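Local coordinates for cytoplasmic Protein STM1381 (Salmonella enterica subsp. enterica serovar Typhimurium, PDB 3SOZ) that is of unknown function but belongs to a family of putative glutamine amidotransferases with a class I glutaminase-like fold, at residues A[118-123]-A[149-154]; A[141-146]-A[183-188]; A[175-180]-A[227-232]; A[190-195]-A[203-208]. All blocks are in the same frame, centred on the assembly; numbering follows the deposited sequence.

Contact 1 of 4, residues A[118-123]-A[149-154]; sequences GGYLSF and DDRVEL
Tyr120 lies obliquely against the aliphatic part of Arg151, with Tyr120 CE1 3.9 Å from Arg151 CG. The tyrosine sits in a type I beta turn, Gly119 to Ser122, just after parallel strand 113-117 of the class I glutamine amidotransferase-like fold. In related class I amidotransferases the catalytic cysteine probably follows the equivalent strand; residues 118-123 hold no cysteine. The tip of the ring reaches Glu153: Tyr120 OH donates a weak hydrogen bond to Glu153 OE2 at 2.7 Å. Ring and carboxylate planes stand 79° apart. The same oxygen takes a second donor on its anti lone pair, Arg151 NE, 3.1 Å from Glu153 OE2. Glu153 OE1 is bound by Trp224 NE1, so both carboxylate oxygens have partners, which would probably stabilise the charged form. Arg151 bends at chi2 and chi3. This lets it bridge two acids, with Arg151 NH1 2.6 Å from Asp149 OD2. Its NH2 bonds Asn82 of the second subunit, so the salt-bridge network lies at a subunit interface. Asp149 also closes an Asx turn onto Arg151 N. Asp150 turns toward the loop, where its OD2 accepts from Thr124 N and Gly125 N and lies 3.2 Å from Phe123 CB.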
# COMPACT_ATOMS: atom_id res chain seq x y z
N GLY A 118 -16.90 -4.96 -8.66
CA GLY A 118 -15.48 -5.09 -8.29
C GLY A 118 -14.48 -4.86 -9.41
O GLY A 118 -14.84 -4.58 -10.55
N GLY A 119 -13.20 -5.01 -9.05
CA GLY A 119 -12.08 -4.70 -9.95
C GLY A 119 -10.93 -4.11 -9.11
O GLY A 119 -10.98 -4.09 -7.88
N TYR A 120 -9.90 -3.62 -9.77
CA TYR A 120 -8.76 -3.15 -9.06
C TYR A 120 -8.98 -1.90 -8.21
O TYR A 120 -8.30 -1.71 -7.19
CB TYR A 120 -7.62 -2.93 -10.05
CG TYR A 120 -6.94 -4.20 -10.38
CD1 TYR A 120 -7.53 -5.43 -10.05
CD2 TYR A 120 -5.73 -4.20 -11.05
CE1 TYR A 120 -6.89 -6.63 -10.38
CE2 TYR A 120 -5.07 -5.40 -11.41
CZ TYR A 120 -5.66 -6.60 -11.07
OH TYR A 120 -5.03 -7.76 -11.43
N LEU A 121 -9.89 -1.03 -8.62
CA LEU A 121 -10.18 0.15 -7.84
C LEU A 121 -11.57 0.11 -7.15
O LEU A 121 -12.22 1.15 -6.99
CB LEU A 121 -10.05 1.38 -8.74
CG LEU A 121 -8.64 1.70 -9.17
CD1 LEU A 121 -8.66 2.69 -10.30
CD2 LEU A 121 -7.78 2.18 -7.96
N SER A 122 -12.00 -1.08 -6.77
CA SER A 122 -13.25 -1.27 -6.07
C SER A 122 -12.92 -1.86 -4.74
O SER A 122 -11.83 -2.47 -4.52
CB SER A 122 -14.18 -2.25 -6.80
OG SER A 122 -14.70 -1.77 -8.04
N PHE A 123 -13.89 -1.71 -3.84
CA PHE A 123 -13.77 -2.21 -2.47
C PHE A 123 -12.45 -1.75 -1.82
O PHE A 123 -12.26 -0.54 -1.66
CB PHE A 123 -14.06 -3.73 -2.40
CG PHE A 123 -15.29 -4.12 -3.17
CD1 PHE A 123 -16.57 -3.85 -2.66
CD2 PHE A 123 -15.19 -4.72 -4.42
CE1 PHE A 123 -17.72 -4.18 -3.39
CE2 PHE A 123 -16.32 -5.06 -5.16
CZ PHE A 123 -17.61 -4.79 -4.63
N ASP A 149 -4.72 -5.54 0.60
CA ASP A 149 -5.03 -5.85 -0.78
C ASP A 149 -6.04 -6.99 -0.96
O ASP A 149 -5.79 -8.12 -0.71
CB ASP A 149 -3.73 -6.13 -1.57
CG ASP A 149 -3.97 -6.27 -3.05
OD1 ASP A 149 -5.01 -6.81 -3.47
OD2 ASP A 149 -3.10 -5.86 -3.83
N ASP A 150 -7.22 -6.59 -1.41
CA ASP A 150 -8.38 -7.37 -1.79
C ASP A 150 -8.28 -8.43 -2.86
O ASP A 150 -9.22 -9.23 -2.97
CB ASP A 150 -9.30 -6.36 -2.49
CG ASP A 150 -10.51 -6.11 -1.73
OD1 ASP A 150 -10.69 -6.74 -0.65
OD2 ASP A 150 -11.29 -5.27 -2.19
N ARG A 151 -7.30 -8.40 -3.74
CA ARG A 151 -7.54 -9.18 -4.98
C ARG A 151 -7.38 -10.65 -4.65
O ARG A 151 -6.60 -10.99 -3.77
CB ARG A 151 -6.65 -8.84 -6.19
CG ARG A 151 -6.44 -7.34 -6.55
CD ARG A 151 -5.01 -7.00 -6.15
NE ARG A 151 -4.04 -7.50 -7.10
CZ ARG A 151 -2.76 -7.72 -6.83
NH1 ARG A 151 -2.25 -7.50 -5.62
NH2 ARG A 151 -1.96 -8.16 -7.80
N VAL A 152 -8.17 -11.50 -5.31
CA VAL A 152 -7.88 -12.91 -5.37
C VAL A 152 -7.74 -13.17 -6.86
O VAL A 152 -8.72 -13.03 -7.61
CB VAL A 152 -9.01 -13.75 -4.74
CG1 VAL A 152 -8.58 -15.21 -4.58
CG2 VAL A 152 -9.37 -13.19 -3.39
N GLU A 153 -6.51 -13.47 -7.29
CA GLU A 153 -6.26 -13.65 -8.72
C GLU A 153 -6.44 -15.10 -9.00
O GLU A 153 -5.96 -15.93 -8.22
CB GLU A 153 -4.86 -13.22 -9.15
CG GLU A 153 -4.49 -11.84 -8.72
CD GLU A 153 -5.06 -10.73 -9.62
OE1 GLU A 153 -5.88 -11.01 -10.54
OE2 GLU A 153 -4.65 -9.55 -9.40
N LEU A 154 -7.14 -15.38 -10.10
CA LEU A 154 -7.52 -16.71 -10.51
C LEU A 154 -7.09 -16.86 -11.95
O LEU A 154 -7.93 -16.82 -12.88
CB LEU A 154 -9.04 -16.88 -10.45
CG LEU A 154 -9.64 -16.69 -9.05
CD1 LEU A 154 -11.16 -16.67 -9.12
CD2 LEU A 154 -9.09 -17.72 -8.03

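Contact 2 of 4, residues A[141-146]-A[183-188]; sequences LPVDML and NKLIAK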
# COMPACT_ATOMS: atom_id res chain seq x y z
N LEU A 141 -22.58 -0.40 2.31
CA LEU A 141 -22.43 -1.70 1.61
C LEU A 141 -22.78 -2.91 2.46
O LEU A 141 -22.55 -2.91 3.68
CB LEU A 141 -21.00 -1.87 1.04
CG LEU A 141 -20.48 -0.66 0.25
CD1 LEU A 141 -18.99 -0.84 -0.15
CD2 LEU A 141 -21.39 -0.31 -0.97
N PRO A 142 -23.32 -3.95 1.80
CA PRO A 142 -23.74 -5.17 2.46
C PRO A 142 -22.58 -6.13 2.74
O PRO A 142 -22.81 -7.23 3.26
CB PRO A 142 -24.73 -5.76 1.47
CG PRO A 142 -24.29 -5.24 0.12
CD PRO A 142 -23.66 -3.95 0.36
N VAL A 143 -21.36 -5.70 2.41
CA VAL A 143 -20.09 -6.44 2.72
C VAL A 143 -19.10 -5.69 3.65
O VAL A 143 -19.05 -4.44 3.66
CB VAL A 143 -19.39 -6.88 1.47
CG1 VAL A 143 -20.20 -7.97 0.78
CG2 VAL A 143 -19.20 -5.69 0.53
N ASP A 144 -18.37 -6.46 4.45
CA ASP A 144 -17.19 -5.94 5.12
C ASP A 144 -15.98 -6.14 4.22
O ASP A 144 -15.89 -7.15 3.52
CB ASP A 144 -16.93 -6.60 6.48
CG ASP A 144 -17.81 -6.02 7.61
OD1 ASP A 144 -18.06 -4.78 7.64
OD2 ASP A 144 -18.26 -6.82 8.46
N MSE A 145 -15.07 -5.17 4.25
CA MSE A 145 -13.86 -5.15 3.43
C MSE A 145 -12.61 -5.43 4.23
O MSE A 145 -12.57 -5.21 5.43
CB MSE A 145 -13.73 -3.80 2.72
CG MSE A 145 -14.54 -3.72 1.44
SE MSE A 145 -14.91 -1.89 0.96
CE MSE A 145 -16.22 -1.36 2.28
N LEU A 146 -11.59 -5.92 3.54
CA LEU A 146 -10.30 -6.22 4.15
C LEU A 146 -9.44 -4.95 4.32
O LEU A 146 -9.58 -3.97 3.58
CB LEU A 146 -9.57 -7.22 3.27
CG LEU A 146 -9.64 -8.72 3.60
CD1 LEU A 146 -10.84 -9.14 4.47
CD2 LEU A 146 -9.57 -9.57 2.34
N ASN A 183 -12.68 -9.43 -5.83
CA ASN A 183 -12.41 -8.85 -4.55
C ASN A 183 -12.96 -9.74 -3.44
O ASN A 183 -14.10 -10.16 -3.47
CB ASN A 183 -13.04 -7.47 -4.48
CG ASN A 183 -12.34 -6.45 -5.37
OD1 ASN A 183 -12.83 -6.09 -6.45
ND2 ASN A 183 -11.20 -5.95 -4.89
N LYS A 184 -12.13 -10.02 -2.44
CA LYS A 184 -12.50 -10.91 -1.39
C LYS A 184 -13.21 -10.05 -0.39
O LYS A 184 -12.64 -9.06 0.07
CB LYS A 184 -11.27 -11.50 -0.74
CG LYS A 184 -11.57 -12.41 0.43
CD LYS A 184 -10.31 -13.07 0.96
CE LYS A 184 -10.64 -13.94 2.19
NZ LYS A 184 -9.51 -14.86 2.49
N LEU A 185 -14.46 -10.47 -0.08
CA LEU A 185 -15.36 -9.84 0.86
C LEU A 185 -15.97 -10.84 1.85
O LEU A 185 -15.82 -12.07 1.73
CB LEU A 185 -16.48 -9.13 0.12
CG LEU A 185 -15.98 -8.13 -0.91
CD1 LEU A 185 -16.98 -7.88 -1.96
CD2 LEU A 185 -15.63 -6.87 -0.23
N ILE A 186 -16.64 -10.29 2.84
CA ILE A 186 -17.29 -11.05 3.89
C ILE A 186 -18.73 -10.54 3.95
O ILE A 186 -18.94 -9.32 4.01
CB ILE A 186 -16.61 -10.77 5.24
CG1 ILE A 186 -15.20 -11.36 5.26
CG2 ILE A 186 -17.49 -11.26 6.43
CD1 ILE A 186 -14.29 -10.84 6.43
N ALA A 187 -19.72 -11.42 3.92
CA ALA A 187 -21.12 -10.94 4.06
C ALA A 187 -21.41 -10.36 5.47
O ALA A 187 -20.98 -10.89 6.48
CB ALA A 187 -22.11 -12.00 3.67
N LYS A 188 -22.08 -9.21 5.52
CA LYS A 188 -22.56 -8.68 6.81
C LYS A 188 -23.80 -9.48 7.31
O LYS A 188 -24.42 -10.23 6.54
CB LYS A 188 -22.90 -7.19 6.65
CG LYS A 188 -21.74 -6.22 6.65
CD LYS A 188 -22.15 -4.82 6.11
CE LYS A 188 -21.32 -3.65 6.73
NZ LYS A 188 -21.44 -2.33 6.02
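Residues 141-146 and 183-188 run antiparallel, joined through the short strand 143-144. Asp144 and Ile186 form a hydrogen-bonded pair. Asp144 N reaches Ile186 O at 2.9 Å, in the carbonyl plane, while the return bond from Ile186 N to Asp144 O is weak. Val143 and Ala187 are the adjoining non-hydrogen-bonded pair. Past them, Lys188 N bonds Pro142 O at 3.1 Å. The Lys188 side chain is extended beyond CG and reaches across residues 141-144 toward Leu141. Lys188 NZ meets Leu141 O at 2.7 Å, nearly along the C=O axis. On the way the chain crosses Asp144 at about a right angle, with Lys188 CE 3.6 Å from Asp144 OD1. The two charges stay beyond salt-bridge range. Leu185 is the apolar centre: Leu185 CD2 lies 3.8 Å from Val143 CG2 and 3.7 Å from CG of selenomethionine Met145. At the far end Leu146 CD2 rests on the extended chain of Lys184, 3.8 Å from Lys184 CD. Asp144 and Ile186 lie on the exposed side. Leu141, Pro142 and Val143 pack on strand 211-216, and Lys188 NZ has a second, weak bond to Ala138 O of helix 137-140.

Contact 3 of 4, residues A[175-180]-A[227-232]; sequences EWPPLL and PQFLQW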
# COMPACT_ATOMS: atom_id res chain seq x y z
N GLU A 175 -25.05 -22.84 -13.70
CA GLU A 175 -23.60 -22.88 -13.92
C GLU A 175 -23.06 -21.54 -14.47
O GLU A 175 -23.60 -20.95 -15.43
CB GLU A 175 -23.26 -24.08 -14.83
CG GLU A 175 -22.03 -23.90 -15.77
CD GLU A 175 -21.27 -25.21 -16.06
OE1 GLU A 175 -21.14 -26.05 -15.12
OE2 GLU A 175 -20.78 -25.36 -17.21
N TRP A 176 -22.01 -21.06 -13.82
CA TRP A 176 -21.37 -19.77 -14.16
C TRP A 176 -20.19 -19.93 -15.11
O TRP A 176 -19.49 -20.96 -15.08
CB TRP A 176 -20.86 -19.12 -12.89
CG TRP A 176 -21.90 -18.40 -12.08
CD1 TRP A 176 -22.73 -18.93 -11.13
CD2 TRP A 176 -22.17 -16.99 -12.10
NE1 TRP A 176 -23.51 -17.95 -10.56
CE2 TRP A 176 -23.19 -16.75 -11.14
CE3 TRP A 176 -21.65 -15.90 -12.82
CZ2 TRP A 176 -23.70 -15.45 -10.90
CZ3 TRP A 176 -22.17 -14.62 -12.59
CH2 TRP A 176 -23.18 -14.41 -11.64
N PRO A 177 -19.94 -18.92 -15.96
CA PRO A 177 -18.68 -18.98 -16.73
C PRO A 177 -17.51 -18.63 -15.80
O PRO A 177 -17.74 -18.05 -14.72
CB PRO A 177 -18.86 -17.92 -17.81
CG PRO A 177 -20.18 -17.19 -17.46
CD PRO A 177 -20.64 -17.64 -16.14
N PRO A 178 -16.28 -19.03 -16.17
CA PRO A 178 -15.20 -18.74 -15.22
C PRO A 178 -14.84 -17.24 -15.18
O PRO A 178 -14.90 -16.56 -16.19
CB PRO A 178 -14.03 -19.57 -15.77
CG PRO A 178 -14.30 -19.60 -17.24
CD PRO A 178 -15.77 -19.72 -17.38
N LEU A 179 -14.49 -16.74 -14.00
CA LEU A 179 -13.96 -15.39 -13.87
C LEU A 179 -12.50 -15.54 -13.47
O LEU A 179 -12.16 -16.54 -12.85
CB LEU A 179 -14.76 -14.61 -12.82
CG LEU A 179 -16.25 -14.37 -13.13
CD1 LEU A 179 -16.98 -14.05 -11.87
CD2 LEU A 179 -16.50 -13.28 -14.14
N LEU A 180 -11.66 -14.55 -13.81
CA LEU A 180 -10.22 -14.60 -13.53
C LEU A 180 -9.75 -13.92 -12.23
O LEU A 180 -8.53 -13.93 -11.91
CB LEU A 180 -9.44 -14.09 -14.71
CG LEU A 180 -9.71 -14.81 -16.03
CD1 LEU A 180 -8.74 -14.34 -17.09
CD2 LEU A 180 -9.52 -16.26 -15.80
N PRO A 227 -13.51 -13.53 -21.40
CA PRO A 227 -14.30 -13.48 -22.62
C PRO A 227 -15.46 -14.49 -22.55
O PRO A 227 -16.50 -14.25 -23.13
CB PRO A 227 -13.28 -13.83 -23.72
CG PRO A 227 -11.96 -13.66 -23.08
CD PRO A 227 -12.16 -14.04 -21.67
N GLN A 228 -15.30 -15.58 -21.79
CA GLN A 228 -16.39 -16.50 -21.51
C GLN A 228 -17.54 -15.82 -20.75
O GLN A 228 -18.66 -16.29 -20.78
CB GLN A 228 -15.93 -17.69 -20.65
CG GLN A 228 -15.07 -18.71 -21.33
CD GLN A 228 -13.70 -18.16 -21.73
OE1 GLN A 228 -12.96 -17.59 -20.89
NE2 GLN A 228 -13.36 -18.31 -23.00
N PHE A 229 -17.23 -14.78 -20.00
CA PHE A 229 -18.21 -14.11 -19.15
C PHE A 229 -19.01 -13.15 -20.02
O PHE A 229 -20.22 -13.15 -19.96
CB PHE A 229 -17.54 -13.41 -17.96
CG PHE A 229 -18.50 -12.68 -17.03
CD1 PHE A 229 -19.66 -13.30 -16.55
CD2 PHE A 229 -18.23 -11.37 -16.62
CE1 PHE A 229 -20.54 -12.61 -15.67
CE2 PHE A 229 -19.11 -10.67 -15.73
CZ PHE A 229 -20.26 -11.29 -15.26
N LEU A 230 -18.33 -12.39 -20.87
CA LEU A 230 -18.97 -11.42 -21.76
C LEU A 230 -19.75 -12.06 -22.91
O LEU A 230 -20.63 -11.44 -23.51
CB LEU A 230 -17.94 -10.42 -22.39
CG LEU A 230 -16.97 -9.56 -21.55
CD1 LEU A 230 -16.07 -8.72 -22.48
CD2 LEU A 230 -17.68 -8.65 -20.55
N GLN A 231 -19.39 -13.29 -23.27
CA GLN A 231 -20.10 -13.95 -24.35
C GLN A 231 -21.16 -14.90 -23.83
O GLN A 231 -21.90 -15.46 -24.60
CB GLN A 231 -19.15 -14.69 -25.26
CG GLN A 231 -18.10 -13.83 -25.93
CD GLN A 231 -16.91 -14.70 -26.35
OE1 GLN A 231 -15.98 -14.21 -26.97
NE2 GLN A 231 -16.94 -16.00 -26.01
N TRP A 232 -21.24 -15.06 -22.50
CA TRP A 232 -22.31 -15.77 -21.83
C TRP A 232 -23.69 -15.47 -22.41
O TRP A 232 -23.92 -14.36 -22.89
CB TRP A 232 -22.32 -15.33 -20.39
CG TRP A 232 -22.93 -16.27 -19.46
CD1 TRP A 232 -23.15 -17.60 -19.65
CD2 TRP A 232 -23.34 -15.97 -18.12
NE1 TRP A 232 -23.69 -18.15 -18.51
CE2 TRP A 232 -23.83 -17.18 -17.56
CE3 TRP A 232 -23.34 -14.80 -17.34
CZ2 TRP A 232 -24.31 -17.25 -16.23
CZ3 TRP A 232 -23.82 -14.88 -16.00
CH2 TRP A 232 -24.29 -16.10 -15.46
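The short helix 227-230 and Trp232, two residues beyond it, pack on the start of strand 175-187 through proline and aromatic groups. Pro177 is the wedge of the contact. Its side chain crosses that of Trp232 at about a right angle, and the CG-CD edge of Pro177 rests on one face of the indole. Pro177 CG sits 3.4 Å from the centroid of the five-membered ring of Trp232, almost on the ring normal, in a CH-pi contact. Pro177 CD lies over the middle of the indole. Pro177 also meets the helix: Pro177 CB is 3.4 Å from Gln228 O, and the CG that sits over Trp232 also lies at the edge of the Phe229 ring. Phe229 has CG anti to the backbone N, chi1 180°. The ring so placed receives a methyl over one face: Leu179 CD2 lies 3.7 Å from the Phe229 centroid, a second CH-pi contact. The strand belongs to the antiparallel part of the large mixed sheet, and its Trp176 continues the aromatic row. Trp232 CH2 comes over the rim of one Trp176 face, 3.7 Å from Trp176 CE3. The two six-membered rings meet obliquely, their planes 34° apart. Phe229 CE1 approaches the edge of the same indole, 4.0 Å from Trp176 CZ3. The polar atom of that indole is bound, Trp176 NE1 donating to Asn162 OD1. Outward, Pro178 CD rests 3.9 Å from CB of the exposed Gln228. Phe173 and Phe238 set further rings edge-to-face against Trp176, and Phe229 makes the same kind of contact with Tyr235.

Contact 4 of 4, residues A[190-195]-A[203-208]; sequences NSQVLA and LVMGTY
Leu203, Leu194 and Met205, a selenomethionine, form the buried part of this beta hairpin, while Gln192 marks its solvent side. The strands 192-195 and 204-208 run antiparallel at 153°. Gln192 and Met205 are a hydrogen-bonded pair: Met205 N reaches Gln192 O at 2.8 Å, and Gln192 N bonds Met205 O at 2.9 Å. In both bonds the donor stands above the carbonyl plane. Leu194 N bonds Leu203 O at 2.9 Å, this time in the plane. At Leu194 the backbone leaves the extended form, psi -6°. Leu194 and Ala195 then both lie opposite Leu203, and the bond from Leu203 N to Ala195 O is weak. The change of course turns Leu194 over the hairpin. Leu194 CB meets Leu203 CD1 at 4.1 Å, and Leu194 CD1 meets Met205 SE at 4.0 Å. Ala195 CB closes the same patch, 3.9 Å from Leu203 CB. On the other face Val193 CG2 meets Val204 CG2 at 4.2 Å. The outer end is more open. Chi1 puts Gln192 CG in the crowded position between N and the carbonyl carbon, 3.8 Å from Met205 CB. The bend at chi2 (-97°) then keeps the amide near, with Gln192 NE2 close to Met205 CB, while the residue stays exposed. Nearby, Ser191 CB sits beside Met205 O, its hydroxyl bonded to Lys188 O. Leu203 and Met205 face helix 235-246 through Phe238, Thr245 and Ile246. Strand 211-216 continues the sheet beyond 200-208, and Val193 packs on Ala187 of strand 175-187.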
# COMPACT_ATOMS: atom_id res chain seq x y z
N ASN A 190 -27.25 -8.74 8.25
CA ASN A 190 -28.56 -8.68 7.61
C ASN A 190 -28.41 -8.42 6.14
O ASN A 190 -28.51 -7.29 5.64
CB ASN A 190 -29.53 -7.77 8.38
CG ASN A 190 -29.64 -8.20 9.86
OD1 ASN A 190 -29.90 -9.39 10.17
ND2 ASN A 190 -29.36 -7.26 10.76
N SER A 191 -28.09 -9.51 5.46
CA SER A 191 -27.67 -9.48 4.05
C SER A 191 -27.73 -10.87 3.42
O SER A 191 -27.48 -11.88 4.07
CB SER A 191 -26.24 -8.90 3.90
OG SER A 191 -25.27 -9.83 4.34
N GLN A 192 -28.05 -10.90 2.14
CA GLN A 192 -28.29 -12.18 1.51
C GLN A 192 -27.36 -12.41 0.31
O GLN A 192 -27.29 -11.59 -0.59
CB GLN A 192 -29.80 -12.42 1.22
CG GLN A 192 -30.52 -11.41 0.27
CD GLN A 192 -31.33 -10.24 0.97
OE1 GLN A 192 -31.28 -10.04 2.20
NE2 GLN A 192 -32.07 -9.46 0.14
N VAL A 193 -26.62 -13.53 0.37
CA VAL A 193 -25.61 -13.92 -0.60
C VAL A 193 -26.27 -14.80 -1.64
O VAL A 193 -26.79 -15.87 -1.33
CB VAL A 193 -24.47 -14.73 0.07
CG1 VAL A 193 -23.45 -15.13 -0.95
CG2 VAL A 193 -23.82 -13.94 1.17
N LEU A 194 -26.24 -14.37 -2.89
CA LEU A 194 -26.92 -15.07 -3.93
C LEU A 194 -26.03 -15.97 -4.82
O LEU A 194 -26.55 -16.70 -5.68
CB LEU A 194 -27.70 -14.07 -4.79
CG LEU A 194 -28.46 -12.88 -4.19
CD1 LEU A 194 -29.29 -12.19 -5.28
CD2 LEU A 194 -29.38 -13.26 -3.03
N ALA A 195 -24.70 -15.91 -4.63
CA ALA A 195 -23.72 -16.61 -5.49
C ALA A 195 -22.41 -16.56 -4.80
O ALA A 195 -22.16 -15.64 -4.07
CB ALA A 195 -23.59 -15.95 -6.82
N LEU A 203 -22.02 -12.31 -5.00
CA LEU A 203 -23.18 -11.46 -5.24
C LEU A 203 -23.82 -11.30 -3.90
O LEU A 203 -24.28 -12.26 -3.31
CB LEU A 203 -24.18 -12.13 -6.16
CG LEU A 203 -24.72 -11.27 -7.29
CD1 LEU A 203 -26.03 -11.84 -7.80
CD2 LEU A 203 -24.88 -9.82 -6.86
N VAL A 204 -23.77 -10.09 -3.37
CA VAL A 204 -24.31 -9.84 -2.06
C VAL A 204 -25.34 -8.75 -2.18
O VAL A 204 -25.12 -7.69 -2.80
CB VAL A 204 -23.23 -9.50 -1.05
CG1 VAL A 204 -23.82 -9.23 0.31
CG2 VAL A 204 -22.29 -10.64 -0.96
N MSE A 205 -26.49 -9.06 -1.58
CA MSE A 205 -27.61 -8.15 -1.52
C MSE A 205 -27.81 -7.62 -0.13
O MSE A 205 -27.53 -8.31 0.87
CB MSE A 205 -28.86 -8.87 -1.95
CG MSE A 205 -29.66 -8.05 -2.84
SE MSE A 205 -28.82 -8.25 -4.55
CE MSE A 205 -29.57 -6.62 -5.35
N GLY A 206 -28.30 -6.41 -0.05
CA GLY A 206 -28.49 -5.79 1.26
C GLY A 206 -29.38 -4.58 1.14
O GLY A 206 -29.90 -4.32 0.06
N THR A 207 -29.53 -3.84 2.23
CA THR A 207 -30.41 -2.66 2.25
C THR A 207 -29.72 -1.59 3.11
O THR A 207 -29.05 -1.93 4.11
CB THR A 207 -31.84 -2.94 2.90
OG1 THR A 207 -31.67 -3.32 4.29
CG2 THR A 207 -32.63 -4.01 2.12
N TYR A 208 -29.93 -0.32 2.75
CA TYR A 208 -29.41 0.77 3.56
C TYR A 208 -30.52 1.81 3.85
O TYR A 208 -30.87 2.66 3.00
CB TYR A 208 -28.12 1.35 2.94
CG TYR A 208 -27.49 2.46 3.76
CD1 TYR A 208 -26.91 2.20 5.02
CD2 TYR A 208 -27.44 3.76 3.27
CE1 TYR A 208 -26.32 3.23 5.77
CE2 TYR A 208 -26.85 4.79 4.01
CZ TYR A 208 -26.30 4.52 5.25
OH TYR A 208 -25.73 5.59 5.94

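Overall arrangement
From the N terminus, contact 1 opens first, just after strand 113-117, and closes a loop at 149-154. Contact 2 opens inside that loop, at 141-146, and closes beyond it at 183-188, so the two cross. Strand 175-187 serves both contacts 2 and 3. Contact 3 opens on it at 175-180, before contact 2 has closed, and ends at helix 227-230; these two also cross. Contact 4, a local hairpin, is nested inside contact 3 and follows contacts 1 and 2 in series. Asn183 of contact 2 bonds Gly119 of contact 1, and Leu154 N bonds Leu180 O of contact 3. All four contacts reach the large mixed sheet.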